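Local structure of peroxiredoxin (Akkermansia muciniphila, 6KHX) at residues Leu38-Lys43 with Ala111-Leu116; Ile105-Ser110 with Gly132-Tyr137; Leu185-His188 with Ala192-Thr195. The protein probably reduces peroxides as a typical 2-Cys peroxiredoxin, a thiol peroxidase working through a pair of cysteines. One frame throughout, in Å; residues are numbered along the deposited sequence.

In the fold
Contacts 1 and 2 form one region and contact 3 a separate one. The centres of the first two lie about 7 Å apart, both use helix 108-112, and their segments alternate along the chain: 38-43, 105-110, 111-116, 132-137. They also touch directly, through a salt bridge between Lys-43 and Glu-133 and a probable hydrogen bond from Tyr-137 N to Val-115 O. All this belongs to the thioredoxin-like AhpC/TSA part. Contact 3 comes later, between helices 163-179 and 198-209, with its centre about 30 and 36 Å from those of contacts 1 and 2. Both core contacts reach the second subunit; the third is touched from the core and by contact 3, so one chain serves two interfaces.

Contact 1: Leu38-Lys43 with Ala111-Leu116; sequences LFFYPK and ADYGVL
Val-115 CG2 sits over one face of the Phe-40 ring, displaced toward its rim and 3.8 Å from Phe-40 CG, a CH-pi contact. With chi1 of Phe-40 at -58°, CG lies anti to the carbonyl carbon, and the ring leaves the strand toward the chain that follows helix 108-112. Its far end reaches Tyr-113: Phe-40 CZ is 3.8 Å from Tyr-113 CG, and the ring centroids are 5.5 Å apart with planes at 47°, neither a stack nor an edge-to-face pair. Tyr-113 in turn has Leu-38 CD2 over a face of its ring, 3.6 Å from Tyr-113 CE2. Leu-38 and Phe-40, two apart on the strand, both point this way, so Tyr-113 meets both.

In this thioredoxin-like fold, strand 35-40 lies inside the mixed sheet between strands 68-74 and 138-143. The short helix 108-112 and the chain leaving it pack on one face of this strand, the helix itself touching Phe-40 through Ile-109 and Ser-110. Past the strand, Pro-42 touches Cys-49 of helix 48-58, and the sequence there fits the peroxiredoxin signature in which, in relatives, this cysteine attacks peroxide.

All four touching residues are buried, and their interactions are apolar. The tyrosine's hydroxyl finds its polar partner elsewhere, hydrogen-bonding with Pro-9 O, while Phe-141 meets the ring edge-to-face. Toward solvent things are looser. Gly-114, at positive phi, ends the helix in a Schellman motif, its N bonded to Ala-111 O at 3.1 Å. Ala-111 is exposed, and the partly exposed Asp-112 makes a weak hydrogen bond to Asn-127 of the second subunit.

Contact 2: Ile105-Ser110 with Gly132-Tyr137; sequences INKTIS and GELIAY
Lys-107 NZ is held by Leu-134 O and probably also by Ile-105 O of the second subunit, whose own Lys-107 NZ bonds to Ile-105 O here. The bond to Leu-134 O is 2.7 Å long and meets the carbonyl nearly end on, with a C=O...N angle of 163°. The lysine is extended as far as CE and bends at its last torsion (chi4 -70°), which turns the ammonium onto that oxygen. Its aliphatic part crosses the leucine at about a right angle, with Lys-107 CD 3.6 Å from Leu-134 CB. Leu-134 is the centre of an inverse gamma turn, closed by a weak bond from Ile-135 N to Glu-133 O.

One helical turn on, Ser-110 OG packs against Ala-136 CB at 3.8 Å, while its polar partner is Asp-104, whose carboxylate also takes Ile-109 N at the start of helix 108-112. Lys-107 holds the N-cap position there.

Asn-106 bonds with Leu-134 N and Gly-132 O of the second subunit, reciprocally, consistent with the dimer-dimer interface of typical 2-Cys peroxiredoxin decamers. Two carbonyls thus probably meet the charge of this buried lysine, and a calcium ion about 5 Å from its side chain may make them matter all the more.

Contact 3: Leu185-His188 with Ala192-Thr195; sequences LGWH and AAMT
The indole of Trp-187 meets the returning chain with its pyrrole edge: Ala-192 O lies near the ring plane, 3.3 Å from Trp-187 CD1. Ala-193 N lies oblique to the ring, 3.8 Å from Trp-187 NE1, and Ala-193 CB is 4.0 Å from Trp-187 NE1. From helix 163-179, His-175 meets the indole with planes at about 55°, and Asp-171 and Ala-172 also touch Trp-187. With CG anti to the backbone N (chi1 179°), the ring reaches across to residues 192-193. The indole N-H is satisfied by Glu-191 O, just before the second segment.

Both segments lie in the loop joining helices 163-179 and 198-209, within the C-terminal peroxiredoxin domain. In typical 2-Cys relatives this part of the chain carries the resolving cysteine and lies against the partner subunit. Here Leu-185 N bonds to Thr-51 OG1 of the third subunit, and Met-194 packs on that same Thr-51, an arrangement consistent with such a dimer.

The CB of His-188 points away from 192-195, and its ND1 makes a weak, bent hydrogen bond to Gly-186 O (2.9 Å, 119°). Ala-192 is exposed, its CB pointing away from 185-188.

Contact 1: Leu38-Lys43 with Ala111-Leu116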
ATOM      1  N   LEU B  38       8.379 -37.160  20.305  1.00 28.07           N
ATOM      2  CA  LEU B  38       8.989 -35.889  20.684  1.00 30.74           C
ATOM      3  C   LEU B  38       8.095 -35.214  21.715  1.00 28.19           C
ATOM      4  O   LEU B  38       6.919 -34.960  21.439  1.00 32.84           O
ATOM      5  CB  LEU B  38       9.172 -34.994  19.454  1.00 26.99           C
ATOM      6  CG  LEU B  38       9.652 -33.557  19.675  1.00 29.16           C
ATOM      7  CD1 LEU B  38      11.093 -33.555  20.163  1.00 29.88           C
ATOM      8  CD2 LEU B  38       9.511 -32.712  18.413  1.00 23.73           C
ATOM      9  N   PHE B  39       8.628 -34.939  22.904  1.00 25.71           N
ATOM     10  CA  PHE B  39       7.810 -34.304  23.931  1.00 28.11           C
ATOM     11  C   PHE B  39       8.506 -33.078  24.515  1.00 30.05           C
ATOM     12  O   PHE B  39       9.711 -33.091  24.791  1.00 25.32           O
ATOM     13  CB  PHE B  39       7.405 -35.302  25.049  1.00 27.28           C
ATOM     14  CG  PHE B  39       8.522 -35.696  25.972  1.00 28.08           C
ATOM     15  CD1 PHE B  39       9.417 -36.691  25.623  1.00 30.74           C
ATOM     16  CD2 PHE B  39       8.648 -35.095  27.214  1.00 28.38           C
ATOM     17  CE1 PHE B  39      10.441 -37.057  26.482  1.00 34.63           C
ATOM     18  CE2 PHE B  39       9.666 -35.461  28.081  1.00 33.38           C
ATOM     19  CZ  PHE B  39      10.564 -36.441  27.714  1.00 35.44           C
ATOM     20  N   PHE B  40       7.718 -32.018  24.685  1.00 28.77           N
ATOM     21  CA  PHE B  40       8.132 -30.747  25.262  1.00 31.04           C
ATOM     22  C   PHE B  40       7.600 -30.634  26.685  1.00 34.76           C
ATOM     23  O   PHE B  40       6.443 -30.993  26.950  1.00 37.98           O
ATOM     24  CB  PHE B  40       7.589 -29.567  24.439  1.00 26.48           C
ATOM     25  CG  PHE B  40       8.010 -29.567  22.993  1.00 28.61           C
ATOM     26  CD1 PHE B  40       7.377 -30.385  22.069  1.00 28.24           C
ATOM     27  CD2 PHE B  40       9.021 -28.726  22.551  1.00 31.39           C
ATOM     28  CE1 PHE B  40       7.757 -30.382  20.741  1.00 31.71           C
ATOM     29  CE2 PHE B  40       9.401 -28.712  21.222  1.00 31.99           C
ATOM     30  CZ  PHE B  40       8.769 -29.538  20.313  1.00 27.41           C
ATOM     31  N   TYR B  41       8.429 -30.078  27.567  1.00 29.30           N
ATOM     32  CA  TYR B  41       8.111 -29.721  28.941  1.00 32.93           C
ATOM     33  C   TYR B  41       8.595 -28.303  29.206  1.00 32.61           C
ATOM     34  O   TYR B  41       9.506 -27.818  28.527  1.00 33.39           O
ATOM     35  CB  TYR B  41       8.758 -30.695  29.940  1.00 26.65           C
ATOM     36  CG  TYR B  41      10.266 -30.696  29.916  1.00 28.51           C
ATOM     37  CD1 TYR B  41      10.965 -31.441  28.972  1.00 26.35           C
ATOM     38  CD2 TYR B  41      10.993 -29.959  30.842  1.00 27.87           C
ATOM     39  CE1 TYR B  41      12.347 -31.449  28.947  1.00 27.54           C
ATOM     40  CE2 TYR B  41      12.373 -29.960  30.829  1.00 26.20           C
ATOM     41  CZ  TYR B  41      13.048 -30.705  29.882  1.00 30.57           C
ATOM     42  OH  TYR B  41      14.429 -30.704  29.866  1.00 29.81           O
ATOM     43  N   PRO B  42       8.013 -27.608  30.209  1.00 33.61           N
ATOM     44  CA  PRO B  42       8.295 -26.169  30.372  1.00 31.72           C
ATOM     45  C   PRO B  42       9.657 -25.789  30.939  1.00 30.54           C
ATOM     46  O   PRO B  42      10.331 -24.929  30.363  1.00 29.66           O
ATOM     47  CB  PRO B  42       7.171 -25.698  31.309  1.00 32.63           C
ATOM     48  CG  PRO B  42       6.704 -26.924  32.005  1.00 31.48           C
ATOM     49  CD  PRO B  42       6.859 -28.037  31.020  1.00 31.99           C
ATOM     50  N   LYS B  43      10.075 -26.379  32.057  1.00 38.13           N
ATOM     51  CA  LYS B  43      11.240 -25.859  32.766  1.00 32.59           C
ATOM     52  C   LYS B  43      12.046 -26.985  33.401  1.00 37.50           C
ATOM     53  O   LYS B  43      11.477 -27.861  34.060  1.00 42.78           O
ATOM     54  CB  LYS B  43      10.799 -24.882  33.860  1.00 35.77           C
ATOM     55  CG  LYS B  43      10.570 -23.453  33.412  1.00 35.70           C
ATOM     56  CD  LYS B  43      10.086 -22.615  34.582  1.00 33.09           C
ATOM     57  CE  LYS B  43       9.418 -21.343  34.114  1.00 30.44           C
ATOM     58  NZ  LYS B  43       8.774 -20.624  35.239  1.00 35.25           N
ATOM     59  N   ALA B 111       7.916 -22.846  19.024  1.00 25.71           N
ATOM     60  CA  ALA B 111       7.046 -22.051  18.165  1.00 25.90           C
ATOM     61  C   ALA B 111       6.592 -22.855  16.953  1.00 25.79           C
ATOM     62  O   ALA B 111       5.402 -22.885  16.624  1.00 24.46           O
ATOM     63  CB  ALA B 111       7.758 -20.772  17.728  1.00 19.83           C
ATOM     64  N   ASP B 112       7.532 -23.527  16.285  1.00 27.88           N
ATOM     65  CA  ASP B 112       7.205 -24.275  15.074  1.00 30.49           C
ATOM     66  C   ASP B 112       6.248 -25.424  15.352  1.00 29.77           C
ATOM     67  O   ASP B 112       5.420 -25.762  14.498  1.00 27.70           O
ATOM     68  CB  ASP B 112       8.488 -24.797  14.429  1.00 27.91           C
ATOM     69  CG  ASP B 112       9.296 -23.696  13.775  1.00 30.39           C
ATOM     70  OD1 ASP B 112       8.768 -22.568  13.675  1.00 34.78           O
ATOM     71  OD2 ASP B 112      10.461 -23.946  13.390  1.00 30.41           O
ATOM     72  N   TYR B 113       6.327 -26.021  16.539  1.00 27.50           N
ATOM     73  CA  TYR B 113       5.447 -27.125  16.885  1.00 25.67           C
ATOM     74  C   TYR B 113       4.158 -26.679  17.569  1.00 27.84           C
ATOM     75  O   TYR B 113       3.328 -27.530  17.911  1.00 27.68           O
ATOM     76  CB  TYR B 113       6.205 -28.128  17.759  1.00 26.07           C
ATOM     77  CG  TYR B 113       7.118 -29.026  16.957  1.00 27.36           C
ATOM     78  CD1 TYR B 113       8.351 -28.571  16.498  1.00 24.16           C
ATOM     79  CD2 TYR B 113       6.736 -30.322  16.633  1.00 26.51           C
ATOM     80  CE1 TYR B 113       9.185 -29.389  15.752  1.00 23.63           C
ATOM     81  CE2 TYR B 113       7.561 -31.146  15.890  1.00 26.58           C
ATOM     82  CZ  TYR B 113       8.784 -30.677  15.450  1.00 28.96           C
ATOM     83  OH  TYR B 113       9.601 -31.509  14.711  1.00 27.62           O
ATOM     84  N   GLY B 114       3.963 -25.374  17.759  1.00 25.50           N
ATOM     85  CA  GLY B 114       2.717 -24.871  18.313  1.00 26.95           C
ATOM     86  C   GLY B 114       2.509 -25.162  19.786  1.00 34.53           C
ATOM     87  O   GLY B 114       1.361 -25.265  20.232  1.00 28.89           O
ATOM     88  N   VAL B 115       3.589 -25.283  20.558  1.00 24.93           N
ATOM     89  CA  VAL B 115       3.514 -25.585  21.979  1.00 26.47           C
ATOM     90  C   VAL B 115       4.048 -24.460  22.849  1.00 30.29           C
ATOM     91  O   VAL B 115       4.083 -24.608  24.076  1.00 30.24           O
ATOM     92  CB  VAL B 115       4.257 -26.896  22.308  1.00 28.26           C
ATOM     93  CG1 VAL B 115       3.667 -28.057  21.523  1.00 28.50           C
ATOM     94  CG2 VAL B 115       5.743 -26.735  22.028  1.00 23.77           C
ATOM     95  N   LEU B 116       4.469 -23.345  22.261  1.00 32.23           N
ATOM     96  CA  LEU B 116       5.042 -22.252  23.036  1.00 28.35           C
ATOM     97  C   LEU B 116       3.928 -21.477  23.724  1.00 29.90           C
ATOM     98  O   LEU B 116       2.991 -21.017  23.065  1.00 29.49           O
ATOM     99  CB  LEU B 116       5.857 -21.331  22.138  1.00 28.74           C
ATOM    100  CG  LEU B 116       6.728 -20.328  22.882  1.00 28.46           C
ATOM    101  CD1 LEU B 116       7.707 -21.066  23.777  1.00 31.93           C
ATOM    102  CD2 LEU B 116       7.462 -19.469  21.882  1.00 26.20           C
TER

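Contact 2: Ile105-Ser110 with Gly132-Tyr137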
ATOM      1  N   ILE B 105      16.829 -23.371  22.756  1.00 29.14           N
ATOM      2  CA  ILE B 105      17.297 -22.168  23.440  1.00 27.70           C
ATOM      3  C   ILE B 105      16.743 -20.900  22.798  1.00 32.18           C
ATOM      4  O   ILE B 105      16.589 -19.877  23.476  1.00 33.83           O
ATOM      5  CB  ILE B 105      18.835 -22.168  23.476  1.00 33.87           C
ATOM      6  CG1 ILE B 105      19.361 -21.138  24.478  1.00 27.82           C
ATOM      7  CG2 ILE B 105      19.408 -21.927  22.087  1.00 27.38           C
ATOM      8  CD1 ILE B 105      20.762 -21.451  24.972  1.00 31.36           C
ATOM      9  N   ASN B 106      16.418 -20.937  21.503  1.00 30.90           N
ATOM     10  CA  ASN B 106      15.851 -19.789  20.808  1.00 27.36           C
ATOM     11  C   ASN B 106      14.330 -19.785  20.802  1.00 31.49           C
ATOM     12  O   ASN B 106      13.732 -18.816  20.315  1.00 32.65           O
ATOM     13  CB  ASN B 106      16.347 -19.745  19.360  1.00 31.63           C
ATOM     14  CG  ASN B 106      17.823 -19.463  19.258  1.00 33.60           C
ATOM     15  OD1 ASN B 106      18.402 -18.796  20.115  1.00 37.32           O
ATOM     16  ND2 ASN B 106      18.449 -19.979  18.210  1.00 33.77           N
ATOM     17  N   LYS B 107      13.696 -20.830  21.336  1.00 30.31           N
ATOM     18  CA  LYS B 107      12.246 -21.013  21.365  1.00 32.54           C
ATOM     19  C   LYS B 107      11.642 -21.205  19.978  1.00 31.77           C
ATOM     20  O   LYS B 107      10.411 -21.192  19.842  1.00 33.22           O
ATOM     21  CB  LYS B 107      11.532 -19.851  22.070  1.00 27.56           C
ATOM     22  CG  LYS B 107      12.146 -19.496  23.407  1.00 27.87           C
ATOM     23  CD  LYS B 107      11.332 -18.455  24.131  1.00 31.69           C
ATOM     24  CE  LYS B 107      12.061 -17.971  25.361  1.00 29.25           C
ATOM     25  NZ  LYS B 107      12.126 -19.017  26.416  1.00 26.20           N
ATOM     26  N   THR B 108      12.465 -21.383  18.941  1.00 28.04           N
ATOM     27  CA  THR B 108      11.921 -21.548  17.596  1.00 26.50           C
ATOM     28  C   THR B 108      11.289 -22.926  17.399  1.00 28.16           C
ATOM     29  O   THR B 108      10.317 -23.051  16.646  1.00 26.79           O
ATOM     30  CB  THR B 108      13.010 -21.303  16.543  1.00 25.48           C
ATOM     31  OG1 THR B 108      14.116 -22.178  16.772  1.00 23.91           O
ATOM     32  CG2 THR B 108      13.507 -19.861  16.594  1.00 28.26           C
ATOM     33  N   ILE B 109      11.819 -23.969  18.047  1.00 24.83           N
ATOM     34  CA  ILE B 109      11.232 -25.299  17.907  1.00 25.26           C
ATOM     35  C   ILE B 109       9.846 -25.327  18.537  1.00 27.61           C
ATOM     36  O   ILE B 109       8.874 -25.807  17.937  1.00 28.58           O
ATOM     37  CB  ILE B 109      12.146 -26.366  18.532  1.00 25.37           C
ATOM     38  CG1 ILE B 109      13.566 -26.247  17.992  1.00 26.73           C
ATOM     39  CG2 ILE B 109      11.608 -27.751  18.235  1.00 24.08           C
ATOM     40  CD1 ILE B 109      14.541 -27.172  18.690  1.00 24.39           C
ATOM     41  N   SER B 110       9.740 -24.813  19.764  1.00 25.55           N
ATOM     42  CA  SER B 110       8.452 -24.761  20.442  1.00 26.16           C
ATOM     43  C   SER B 110       7.453 -23.935  19.645  1.00 25.17           C
ATOM     44  O   SER B 110       6.264 -24.269  19.593  1.00 29.21           O
ATOM     45  CB  SER B 110       8.630 -24.191  21.851  1.00 28.82           C
ATOM     46  OG  SER B 110       9.594 -24.935  22.581  1.00 27.33           O
ATOM     47  N   GLY B 132       2.885 -13.411  30.083  1.00 46.08           N
ATOM     48  CA  GLY B 132       3.202 -14.770  30.444  1.00 36.78           C
ATOM     49  C   GLY B 132       4.643 -15.118  30.131  1.00 40.64           C
ATOM     50  O   GLY B 132       5.493 -14.266  29.861  1.00 43.96           O
ATOM     51  N   GLU B 133       4.920 -16.411  30.198  1.00 37.18           N
ATOM     52  CA  GLU B 133       6.254 -16.944  29.980  1.00 33.76           C
ATOM     53  C   GLU B 133       6.295 -17.664  28.640  1.00 38.17           C
ATOM     54  O   GLU B 133       5.408 -18.470  28.335  1.00 34.54           O
ATOM     55  CB  GLU B 133       6.636 -17.901  31.103  1.00 35.05           C
ATOM     56  CG  GLU B 133       6.955 -17.223  32.412  1.00 33.33           C
ATOM     57  CD  GLU B 133       7.316 -18.225  33.485  1.00 37.48           C
ATOM     58  OE1 GLU B 133       6.450 -19.051  33.846  1.00 45.22           O
ATOM     59  OE2 GLU B 133       8.465 -18.194  33.964  1.00 44.48           O
ATOM     60  N   LEU B 134       7.320 -17.372  27.840  1.00 37.63           N
ATOM     61  CA  LEU B 134       7.536 -18.084  26.582  1.00 32.86           C
ATOM     62  C   LEU B 134       8.271 -19.381  26.906  1.00 30.72           C
ATOM     63  O   LEU B 134       9.481 -19.521  26.708  1.00 29.36           O
ATOM     64  CB  LEU B 134       8.307 -17.219  25.590  1.00 29.16           C
ATOM     65  CG  LEU B 134       7.654 -15.893  25.183  1.00 33.53           C
ATOM     66  CD1 LEU B 134       8.606 -15.072  24.337  1.00 30.68           C
ATOM     67  CD2 LEU B 134       6.343 -16.121  24.439  1.00 30.74           C
ATOM     68  N   ILE B 135       7.509 -20.342  27.438  1.00 27.20           N
ATOM     69  CA  ILE B 135       7.988 -21.689  27.721  1.00 28.15           C
ATOM     70  C   ILE B 135       7.015 -22.672  27.086  1.00 30.24           C
ATOM     71  O   ILE B 135       5.885 -22.325  26.736  1.00 28.91           O
ATOM     72  CB  ILE B 135       8.128 -21.973  29.233  1.00 28.67           C
ATOM     73  CG1 ILE B 135       6.788 -21.785  29.942  1.00 32.30           C
ATOM     74  CG2 ILE B 135       9.181 -21.072  29.864  1.00 29.98           C
ATOM     75  CD1 ILE B 135       6.887 -21.934  31.448  1.00 35.09           C
ATOM     76  N   ALA B 136       7.475 -23.911  26.928  1.00 31.32           N
ATOM     77  CA  ALA B 136       6.692 -24.925  26.230  1.00 30.64           C
ATOM     78  C   ALA B 136       5.682 -25.590  27.159  1.00 33.07           C
ATOM     79  O   ALA B 136       5.989 -25.916  28.309  1.00 26.63           O
ATOM     80  CB  ALA B 136       7.611 -25.986  25.625  1.00 26.81           C
ATOM     81  N   TYR B 137       4.469 -25.794  26.643  1.00 29.86           N
ATOM     82  CA  TYR B 137       3.486 -26.635  27.304  1.00 27.46           C
ATOM     83  C   TYR B 137       3.872 -28.107  27.151  1.00 30.79           C
ATOM     84  O   TYR B 137       4.803 -28.465  26.421  1.00 28.23           O
ATOM     85  CB  TYR B 137       2.094 -26.399  26.718  1.00 27.69           C
ATOM     86  CG  TYR B 137       1.333 -25.231  27.310  1.00 34.35           C
ATOM     87  CD1 TYR B 137       0.914 -25.247  28.639  1.00 40.40           C
ATOM     88  CD2 TYR B 137       1.003 -24.122  26.535  1.00 32.31           C
ATOM     89  CE1 TYR B 137       0.204 -24.184  29.182  1.00 35.33           C
ATOM     90  CE2 TYR B 137       0.293 -23.056  27.070  1.00 31.74           C
ATOM     91  CZ  TYR B 137      -0.101 -23.094  28.394  1.00 34.36           C
ATOM     92  OH  TYR B 137      -0.808 -22.045  28.933  1.00 38.42           O
TER

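Contact 3: Leu185-His188 with Ala192-Thr195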
ATOM      1  N   LEU B 185     -11.710 -47.384  18.510  1.00 36.56           N
ATOM      2  CA  LEU B 185     -11.581 -46.771  19.825  1.00 36.67           C
ATOM      3  C   LEU B 185     -11.084 -47.780  20.854  1.00 34.91           C
ATOM      4  O   LEU B 185     -11.554 -48.919  20.908  1.00 37.62           O
ATOM      5  CB  LEU B 185     -12.927 -46.200  20.258  1.00 38.24           C
ATOM      6  CG  LEU B 185     -12.968 -45.527  21.627  1.00 41.60           C
ATOM      7  CD1 LEU B 185     -12.440 -44.111  21.555  1.00 39.05           C
ATOM      8  CD2 LEU B 185     -14.384 -45.536  22.141  1.00 42.20           C
ATOM      9  N   GLY B 186     -10.113 -47.358  21.659  1.00 39.95           N
ATOM     10  CA  GLY B 186      -9.580 -48.183  22.723  1.00 44.05           C
ATOM     11  C   GLY B 186      -8.770 -49.374  22.273  1.00 48.31           C
ATOM     12  O   GLY B 186      -8.464 -50.243  23.098  1.00 47.31           O
ATOM     13  N   TRP B 187      -8.377 -49.423  21.001  1.00 47.31           N
ATOM     14  CA  TRP B 187      -7.648 -50.571  20.484  1.00 41.77           C
ATOM     15  C   TRP B 187      -6.281 -50.695  21.148  1.00 46.85           C
ATOM     16  O   TRP B 187      -5.586 -49.701  21.383  1.00 39.49           O
ATOM     17  CB  TRP B 187      -7.498 -50.456  18.969  1.00 42.52           C
ATOM     18  CG  TRP B 187      -6.736 -51.592  18.357  1.00 47.07           C
ATOM     19  CD1 TRP B 187      -7.252 -52.754  17.854  1.00 43.97           C
ATOM     20  CD2 TRP B 187      -5.319 -51.665  18.161  1.00 41.11           C
ATOM     21  NE1 TRP B 187      -6.241 -53.551  17.371  1.00 45.79           N
ATOM     22  CE2 TRP B 187      -5.046 -52.905  17.544  1.00 39.11           C
ATOM     23  CE3 TRP B 187      -4.254 -50.805  18.449  1.00 39.96           C
ATOM     24  CZ2 TRP B 187      -3.754 -53.306  17.215  1.00 39.20           C
ATOM     25  CZ3 TRP B 187      -2.968 -51.205  18.125  1.00 41.14           C
ATOM     26  CH2 TRP B 187      -2.729 -52.446  17.514  1.00 40.57           C
ATOM     27  N   HIS B 188      -5.900 -51.936  21.450  1.00 50.74           N
ATOM     28  CA  HIS B 188      -4.578 -52.263  21.960  1.00 48.34           C
ATOM     29  C   HIS B 188      -3.988 -53.384  21.120  1.00 43.75           C
ATOM     30  O   HIS B 188      -4.705 -54.117  20.436  1.00 44.22           O
ATOM     31  CB  HIS B 188      -4.605 -52.678  23.445  1.00 45.13           C
ATOM     32  CG  HIS B 188      -4.937 -51.561  24.385  1.00 54.25           C
ATOM     33  ND1 HIS B 188      -6.231 -51.156  24.639  1.00 57.87           N
ATOM     34  CD2 HIS B 188      -4.138 -50.764  25.136  1.00 52.55           C
ATOM     35  CE1 HIS B 188      -6.214 -50.155  25.504  1.00 55.59           C
ATOM     36  NE2 HIS B 188      -4.957 -49.898  25.821  1.00 54.73           N
ATOM     37  N   ALA B 192      -8.692 -56.967  17.989  1.00 44.82           N
ATOM     38  CA  ALA B 192      -9.162 -56.935  16.611  1.00 48.94           C
ATOM     39  C   ALA B 192      -9.181 -55.509  16.077  1.00 46.95           C
ATOM     40  O   ALA B 192      -9.769 -54.612  16.692  1.00 46.69           O
ATOM     41  CB  ALA B 192     -10.559 -57.545  16.515  1.00 44.64           C
ATOM     42  N   ALA B 193      -8.531 -55.300  14.929  1.00 44.00           N
ATOM     43  CA  ALA B 193      -8.622 -54.026  14.226  1.00 40.62           C
ATOM     44  C   ALA B 193      -9.798 -54.076  13.258  1.00 41.28           C
ATOM     45  O   ALA B 193     -10.758 -54.815  13.494  1.00 45.63           O
ATOM     46  CB  ALA B 193      -7.318 -53.698  13.503  1.00 37.61           C
ATOM     47  N   MET B 194      -9.741 -53.322  12.163  1.00 39.41           N
ATOM     48  CA  MET B 194     -10.903 -53.203  11.295  1.00 36.31           C
ATOM     49  C   MET B 194     -10.474 -52.916   9.863  1.00 43.22           C
ATOM     50  O   MET B 194      -9.519 -52.171   9.630  1.00 42.18           O
ATOM     51  CB  MET B 194     -11.837 -52.096  11.794  1.00 38.89           C
ATOM     52  CG  MET B 194     -13.045 -51.835  10.912  1.00 43.70           C
ATOM     53  SD  MET B 194     -13.941 -50.389  11.495  1.00 48.93           S
ATOM     54  CE  MET B 194     -13.759 -50.622  13.259  1.00 39.95           C
ATOM     55  N   THR B 195     -11.187 -53.517   8.913  1.00 37.98           N
ATOM     56  CA  THR B 195     -10.990 -53.224   7.499  1.00 41.83           C
ATOM     57  C   THR B 195     -11.715 -51.936   7.117  1.00 45.11           C
ATOM     58  O   THR B 195     -12.929 -51.833   7.318  1.00 45.21           O
ATOM     59  CB  THR B 195     -11.511 -54.378   6.647  1.00 43.02           C
ATOM     60  OG1 THR B 195     -10.761 -55.561   6.939  1.00 54.22           O
ATOM     61  CG2 THR B 195     -11.398 -54.053   5.171  1.00 37.48           C
TER